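Local coordinates for protein with a SET domain within carboxy region (Cryptosporidium parvum, PDB 4LDG), which probably methylates a lysine of histone H4 through its carboxy-terminal SET domain, at residues S99-T104 with K125-Y130; Y130-E135 with L235-T240. One frame throughout, in Å; residues are numbered along the deposited sequence.

Contact 1: residues S99-T104 with K125-Y130; sequences SIIEAT and KIIYKY
The ring of Tyr130 lies between a methyl group and an amide. Over one face sits CG2 of Ile101, 3.6 Å from the ring centroid and 8° off its normal, a nearly axial CH-pi contact; over the other, ND2 of Asn134 from the next helical turn. At the phenol end the OH is hydrogen-bonded to OG of Ser87, so the one polar atom of this buried ring has a partner. CG of Tyr130 stands anti to its backbone N (chi1 -172°), which carries the ring out toward helix 98-104.

That short helix crosses helix 121-134 at 65°, and Ile101, nearest to Ile127 by backbone, is the main residue it inserts. The two branches of Ile101 divide the work. CG2 serves the ring, while the extended CG1-CD1 arm crosses Ile126 at about a right angle and sets Ile101 CD1 3.7 Å from Ile126 CG2. One turn on, Thr104 turns its methyl to the other helix. Ile127 CD1, brought nearer by a folded second torsion, lies 3.7 Å from Thr104 CG2 and 4.2 Å from Ile101 CG1. The hydroxyl of Thr104 turns back instead: Thr104 OG1 donates to Ile100 O at 2.6 Å, from above the carbonyl plane, and also bonds to Tyr119 OH. Ile100 O thus accepts from both OG1 and N of Thr104.

The chemistry is that of a purely apolar seam between helices: the hydroxyls find their partners away from the interface, in Thr104's own helix and in Tyr119 and Ser87, and cohesion comes from methyl-methyl and methyl-ring contacts.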
loop_
_atom_site.group_PDB
_atom_site.type_symbol
_atom_site.label_atom_id
_atom_site.label_comp_id
_atom_site.label_asym_id
_atom_site.label_seq_id
_atom_site.Cartn_x
_atom_site.Cartn_y
_atom_site.Cartn_z
ATOM N N SER A 99 -9.806 -1.881 -21.507
ATOM C CA SER A 99 -11.209 -2.103 -21.188
ATOM C C SER A 99 -11.429 -2.625 -19.766
ATOM O O SER A 99 -12.247 -2.079 -19.033
ATOM C CB SER A 99 -11.824 -3.058 -22.197
ATOM O OG SER A 99 -11.645 -2.523 -23.486
ATOM N N ILE A 100 -10.705 -3.679 -19.397
ATOM C CA ILE A 100 -10.855 -4.297 -18.083
ATOM C C ILE A 100 -10.405 -3.339 -16.998
ATOM O O ILE A 100 -11.002 -3.312 -15.911
ATOM C CB ILE A 100 -10.023 -5.592 -17.945
ATOM C CG1 ILE A 100 -10.533 -6.676 -18.912
ATOM C CG2 ILE A 100 -10.083 -6.123 -16.511
ATOM C CD1 ILE A 100 -12.000 -7.006 -18.740
ATOM N N ILE A 101 -9.362 -2.557 -17.287
ATOM C CA ILE A 101 -8.838 -1.618 -16.308
ATOM C C ILE A 101 -9.858 -0.549 -15.994
ATOM O O ILE A 101 -10.094 -0.273 -14.831
ATOM C CB ILE A 101 -7.529 -0.984 -16.786
ATOM C CG1 ILE A 101 -6.408 -2.017 -16.730
ATOM C CG2 ILE A 101 -7.158 0.209 -15.937
ATOM C CD1 ILE A 101 -5.145 -1.578 -17.439
ATOM N N GLU A 102 -10.498 0.030 -17.018
ATOM C CA GLU A 102 -11.424 1.126 -16.794
ATOM C C GLU A 102 -12.719 0.659 -16.148
ATOM O O GLU A 102 -13.357 1.425 -15.433
ATOM C CB GLU A 102 -11.732 1.860 -18.100
ATOM C CG GLU A 102 -10.496 2.450 -18.741
ATOM C CD GLU A 102 -10.728 3.816 -19.356
ATOM O OE1 GLU A 102 -11.502 3.853 -20.336
ATOM O OE2 GLU A 102 -10.109 4.821 -18.892
ATOM N N ALA A 103 -13.100 -0.593 -16.395
ATOM C CA ALA A 103 -14.220 -1.187 -15.687
ATOM C C ALA A 103 -13.839 -1.559 -14.256
ATOM O O ALA A 103 -14.662 -1.474 -13.357
ATOM C CB ALA A 103 -14.716 -2.419 -16.404
ATOM N N THR A 104 -12.608 -1.984 -14.041
ATOM C CA THR A 104 -12.221 -2.471 -12.723
ATOM C C THR A 104 -11.957 -1.313 -11.776
ATOM O O THR A 104 -12.325 -1.376 -10.614
ATOM C CB THR A 104 -10.999 -3.382 -12.833
ATOM O OG1 THR A 104 -11.341 -4.506 -13.667
ATOM C CG2 THR A 104 -10.537 -3.866 -11.459
ATOM N N LYS A 125 -1.981 -8.979 -11.999
ATOM C CA LYS A 125 -0.753 -8.253 -12.264
ATOM C C LYS A 125 -1.027 -6.957 -13.043
ATOM O O LYS A 125 -0.475 -5.910 -12.729
ATOM C CB LYS A 125 0.229 -9.119 -13.053
ATOM C CG LYS A 125 1.566 -8.430 -13.347
ATOM C CD LYS A 125 2.472 -9.220 -14.284
ATOM C CE LYS A 125 3.857 -8.578 -14.322
ATOM N NZ LYS A 125 4.791 -9.145 -15.355
ATOM N N ILE A 126 -1.881 -7.023 -14.049
ATOM C CA ILE A 126 -2.217 -5.832 -14.811
ATOM C C ILE A 126 -2.803 -4.769 -13.890
ATOM O O ILE A 126 -2.379 -3.617 -13.910
ATOM C CB ILE A 126 -3.140 -6.183 -16.001
ATOM C CG1 ILE A 126 -2.288 -6.881 -17.080
ATOM C CG2 ILE A 126 -3.852 -4.951 -16.552
ATOM C CD1 ILE A 126 -3.058 -7.783 -18.012
ATOM N N ILE A 127 -3.740 -5.158 -13.055
ATOM C CA ILE A 127 -4.357 -4.224 -12.110
ATOM C C ILE A 127 -3.367 -3.664 -11.072
ATOM O O ILE A 127 -3.356 -2.461 -10.805
ATOM C CB ILE A 127 -5.560 -4.889 -11.392
ATOM C CG1 ILE A 127 -6.622 -5.311 -12.424
ATOM C CG2 ILE A 127 -6.176 -3.952 -10.345
ATOM C CD1 ILE A 127 -7.228 -4.149 -13.196
ATOM N N TYR A 128 -2.529 -4.512 -10.504
ATOM C CA TYR A 128 -1.542 -4.065 -9.530
ATOM C C TYR A 128 -0.563 -3.054 -10.114
ATOM O O TYR A 128 -0.321 -1.984 -9.549
ATOM C CB TYR A 128 -0.780 -5.295 -8.989
ATOM C CG TYR A 128 -1.634 -6.234 -8.141
ATOM C CD1 TYR A 128 -2.719 -5.776 -7.418
ATOM C CD2 TYR A 128 -1.328 -7.575 -8.053
ATOM C CE1 TYR A 128 -3.457 -6.618 -6.639
ATOM C CE2 TYR A 128 -2.085 -8.440 -7.286
ATOM C CZ TYR A 128 -3.139 -7.948 -6.558
ATOM O OH TYR A 128 -3.913 -8.819 -5.781
ATOM N N LYS A 129 -0.021 -3.399 -11.266
ATOM C CA LYS A 129 0.850 -2.508 -12.011
ATOM C C LYS A 129 0.169 -1.168 -12.251
ATOM O O LYS A 129 0.761 -0.109 -12.020
ATOM C CB LYS A 129 1.247 -3.161 -13.335
ATOM C CG LYS A 129 2.201 -2.328 -14.171
ATOM C CD LYS A 129 2.901 -3.141 -15.256
ATOM C CE LYS A 129 3.629 -2.191 -16.179
ATOM N NZ LYS A 129 4.631 -2.834 -17.095
ATOM N N TYR A 130 -1.086 -1.200 -12.680
ATOM C CA TYR A 130 -1.804 0.046 -12.892
ATOM C C TYR A 130 -1.947 0.851 -11.599
ATOM O O TYR A 130 -1.777 2.059 -11.610
ATOM C CB TYR A 130 -3.178 -0.211 -13.519
ATOM C CG TYR A 130 -3.902 1.051 -13.949
ATOM C CD1 TYR A 130 -3.743 1.574 -15.245
ATOM C CD2 TYR A 130 -4.738 1.716 -13.077
ATOM C CE1 TYR A 130 -4.408 2.706 -15.649
ATOM C CE2 TYR A 130 -5.400 2.870 -13.458
ATOM C CZ TYR A 130 -5.225 3.365 -14.745
ATOM O OH TYR A 130 -5.886 4.514 -15.112
#

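Contact 2: residues Y130-E135 with L235-T240; sequences YCILNE and LMIENT
A beta hairpin with a two-residue loop, part of the SET domain, packs here against the C-terminal part of helix 121-134. Strand 230-237, at the edge of a three-stranded antiparallel sheet, returns into strand 240-247 through a type I' turn from Ile237 to Thr240, with Glu238 and Asn239 at its corners in left-handed backbone conformations. Helix and strand segments run at 49° to each other with axes 10.8 Å apart, and aliphatic side chains fill the interval.

Ile132 meets two strand residues with two branches. At the end of an extended arm (chi2 171°), Ile132 CD1 approaches Leu235 CD1 to 3.9 Å, and Ile132 CG2 lies 4.1 Å from Ile237 CD1; both pairs cross obliquely. Ile237 likewise uses both branches, for its CG2 meets the fork of Leu133 tip to tip, about equally near CD1 and CD2. Glu238, exposed and deposited in two conformers, adds only a marginal touch by its carboxylate. Phe163 and Phe244 of the same sheet extend the apolar surface around Ile132.

Beyond Leu133 the helix closes in a Schellman motif, Glu135 taking positive phi and pairing its carboxylate with Lys168. Asn134 folds its amide back over the last turn: Asn134 ND2 donates to a lone pair of Tyr130 O at 3.1 Å, the same oxygen that accepts from Asn134 N.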
loop_
_atom_site.group_PDB
_atom_site.type_symbol
_atom_site.label_atom_id
_atom_site.label_comp_id
_atom_site.label_asym_id
_atom_site.label_seq_id
_atom_site.Cartn_x
_atom_site.Cartn_y
_atom_site.Cartn_z
ATOM N N TYR A 130 -1.086 -1.200 -12.680
ATOM C CA TYR A 130 -1.804 0.046 -12.892
ATOM C C TYR A 130 -1.947 0.851 -11.599
ATOM O O TYR A 130 -1.777 2.059 -11.610
ATOM C CB TYR A 130 -3.178 -0.211 -13.519
ATOM C CG TYR A 130 -3.902 1.051 -13.949
ATOM C CD1 TYR A 130 -3.743 1.574 -15.245
ATOM C CD2 TYR A 130 -4.738 1.716 -13.077
ATOM C CE1 TYR A 130 -4.408 2.706 -15.649
ATOM C CE2 TYR A 130 -5.400 2.870 -13.458
ATOM C CZ TYR A 130 -5.225 3.365 -14.745
ATOM O OH TYR A 130 -5.886 4.514 -15.112
ATOM N N CYS A 131 -2.312 0.204 -10.494
ATOM C CA CYS A 131 -2.464 0.932 -9.201
ATOM C C CYS A 131 -1.125 1.505 -8.707
ATOM O O CYS A 131 -1.048 2.633 -8.217
ATOM C CB CYS A 131 -3.036 0.028 -8.133
ATOM S SG CYS A 131 -4.674 -0.636 -8.471
ATOM N N ILE A 132 -0.060 0.736 -8.866
ATOM C CA ILE A 132 1.246 1.204 -8.432
ATOM C C ILE A 132 1.619 2.497 -9.152
ATOM O O ILE A 132 2.032 3.465 -8.526
ATOM C CB ILE A 132 2.341 0.153 -8.658
ATOM C CG1 ILE A 132 2.157 -0.976 -7.662
ATOM C CG2 ILE A 132 3.718 0.781 -8.426
ATOM C CD1 ILE A 132 3.028 -2.177 -7.922
ATOM N N LEU A 133 1.463 2.505 -10.476
ATOM C CA LEU A 133 1.970 3.611 -11.295
ATOM C C LEU A 133 1.045 4.821 -11.343
ATOM O O LEU A 133 1.519 5.924 -11.551
ATOM C CB LEU A 133 2.277 3.121 -12.708
ATOM C CG LEU A 133 3.503 2.210 -12.806
ATOM C CD1 LEU A 133 3.572 1.533 -14.141
ATOM C CD2 LEU A 133 4.785 2.987 -12.552
ATOM N N ASN A 134 -0.255 4.630 -11.144
ATOM C CA ASN A 134 -1.198 5.760 -11.122
ATOM C C ASN A 134 -1.645 6.132 -9.712
ATOM O O ASN A 134 -2.593 6.867 -9.551
ATOM C CB ASN A 134 -2.418 5.432 -11.998
ATOM C CG ASN A 134 -2.034 5.250 -13.439
ATOM O OD1 ASN A 134 -1.593 6.195 -14.084
ATOM N ND2 ASN A 134 -2.154 4.031 -13.946
ATOM N N GLU A 135 -0.972 5.588 -8.698
ATOM C CA GLU A 135 -1.184 5.960 -7.293
ATOM C C GLU A 135 -2.584 5.646 -6.800
ATOM O O GLU A 135 -3.185 6.443 -6.105
ATOM C CB GLU A 135 -0.872 7.442 -7.047
ATOM C CG GLU A 135 0.526 7.886 -7.445
ATOM C CD GLU A 135 1.605 7.536 -6.430
ATOM O OE1 GLU A 135 1.305 6.917 -5.374
ATOM O OE2 GLU A 135 2.782 7.885 -6.686
ATOM N N LEU A 235 6.356 -6.275 -7.829
ATOM C CA LEU A 235 6.399 -6.170 -9.274
ATOM C C LEU A 235 7.676 -5.474 -9.662
ATOM O O LEU A 235 8.003 -4.409 -9.114
ATOM C CB LEU A 235 5.242 -5.331 -9.818
ATOM C CG LEU A 235 3.821 -5.909 -9.777
ATOM C CD1 LEU A 235 2.876 -5.002 -10.554
ATOM C CD2 LEU A 235 3.744 -7.334 -10.313
ATOM N N MET A 236 8.373 -6.056 -10.629
ATOM C CA MET A 236 9.501 -5.389 -11.244
ATOM C C MET A 236 8.933 -4.486 -12.315
ATOM O O MET A 236 8.294 -4.975 -13.224
ATOM C CB MET A 236 10.467 -6.401 -11.866
ATOM C CG MET A 236 10.992 -7.420 -10.870
ATOM S SD MET A 236 11.906 -6.709 -9.482
ATOM C CE MET A 236 13.340 -6.082 -10.352
ATOM N N ILE A 237 9.137 -3.178 -12.168
ATOM C CA ILE A 237 8.642 -2.186 -13.100
ATOM C C ILE A 237 9.815 -1.311 -13.448
ATOM O O ILE A 237 10.442 -0.744 -12.562
ATOM C CB ILE A 237 7.538 -1.330 -12.491
ATOM C CG1 ILE A 237 6.292 -2.174 -12.329
ATOM C CG2 ILE A 237 7.254 -0.120 -13.378
ATOM C CD1 ILE A 237 5.217 -1.540 -11.487
ATOM N N GLU A 238 10.140 -1.222 -14.735
ATOM C CA GLU A 238 11.243 -0.385 -15.195
ATOM C C GLU A 238 12.532 -0.652 -14.386
ATOM O O GLU A 238 13.236 0.264 -13.971
ATOM C CB GLU A 238 10.813 1.091 -15.185
ATOM C CG GLU A 238 9.767 1.409 -16.257
ATOM C CD GLU A 238 9.205 2.830 -16.176
ATOM O OE1 GLU A 238 8.165 3.043 -15.483
ATOM O OE2 GLU A 238 9.786 3.729 -16.830
ATOM N N ASN A 239 12.791 -1.940 -14.166
ATOM C CA ASN A 239 14.035 -2.450 -13.574
ATOM C C ASN A 239 14.156 -2.350 -12.054
ATOM O O ASN A 239 15.187 -2.689 -11.483
ATOM C CB ASN A 239 15.240 -1.800 -14.247
ATOM C CG ASN A 239 15.651 -2.541 -15.495
ATOM O OD1 ASN A 239 14.952 -2.505 -16.504
ATOM N ND2 ASN A 239 16.767 -3.255 -15.419
ATOM N N THR A 240 13.069 -1.922 -11.427
ATOM C CA THR A 240 13.017 -1.512 -10.025
ATOM C C THR A 240 11.906 -2.304 -9.316
ATOM O O THR A 240 10.745 -2.321 -9.768
ATOM C CB THR A 240 12.677 -0.023 -9.982
ATOM O OG1 THR A 240 13.798 0.704 -10.477
ATOM C CG2 THR A 240 12.345 0.468 -8.574
#

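In the fold
Read from the N terminus, the first segment to take part lies on helix 98-104, and contact 1 closes the short loop of 20 residues that leads through two small strands into helix 121-134. Contact 2 then opens at the end of that helix and spans about 100 residues, including much of the SET domain, before strand 230-237 returns to it. The two are in series, neither nested nor crossed, with centres about 12 Å apart. Helix 121-134 joins them: Tyr130 belongs to both segments yet serves the first, while Lys125, Tyr128 and Lys129 touch Leu235. The helix thus lies between the preceding helix 98-104 and the hairpin of the SET domain.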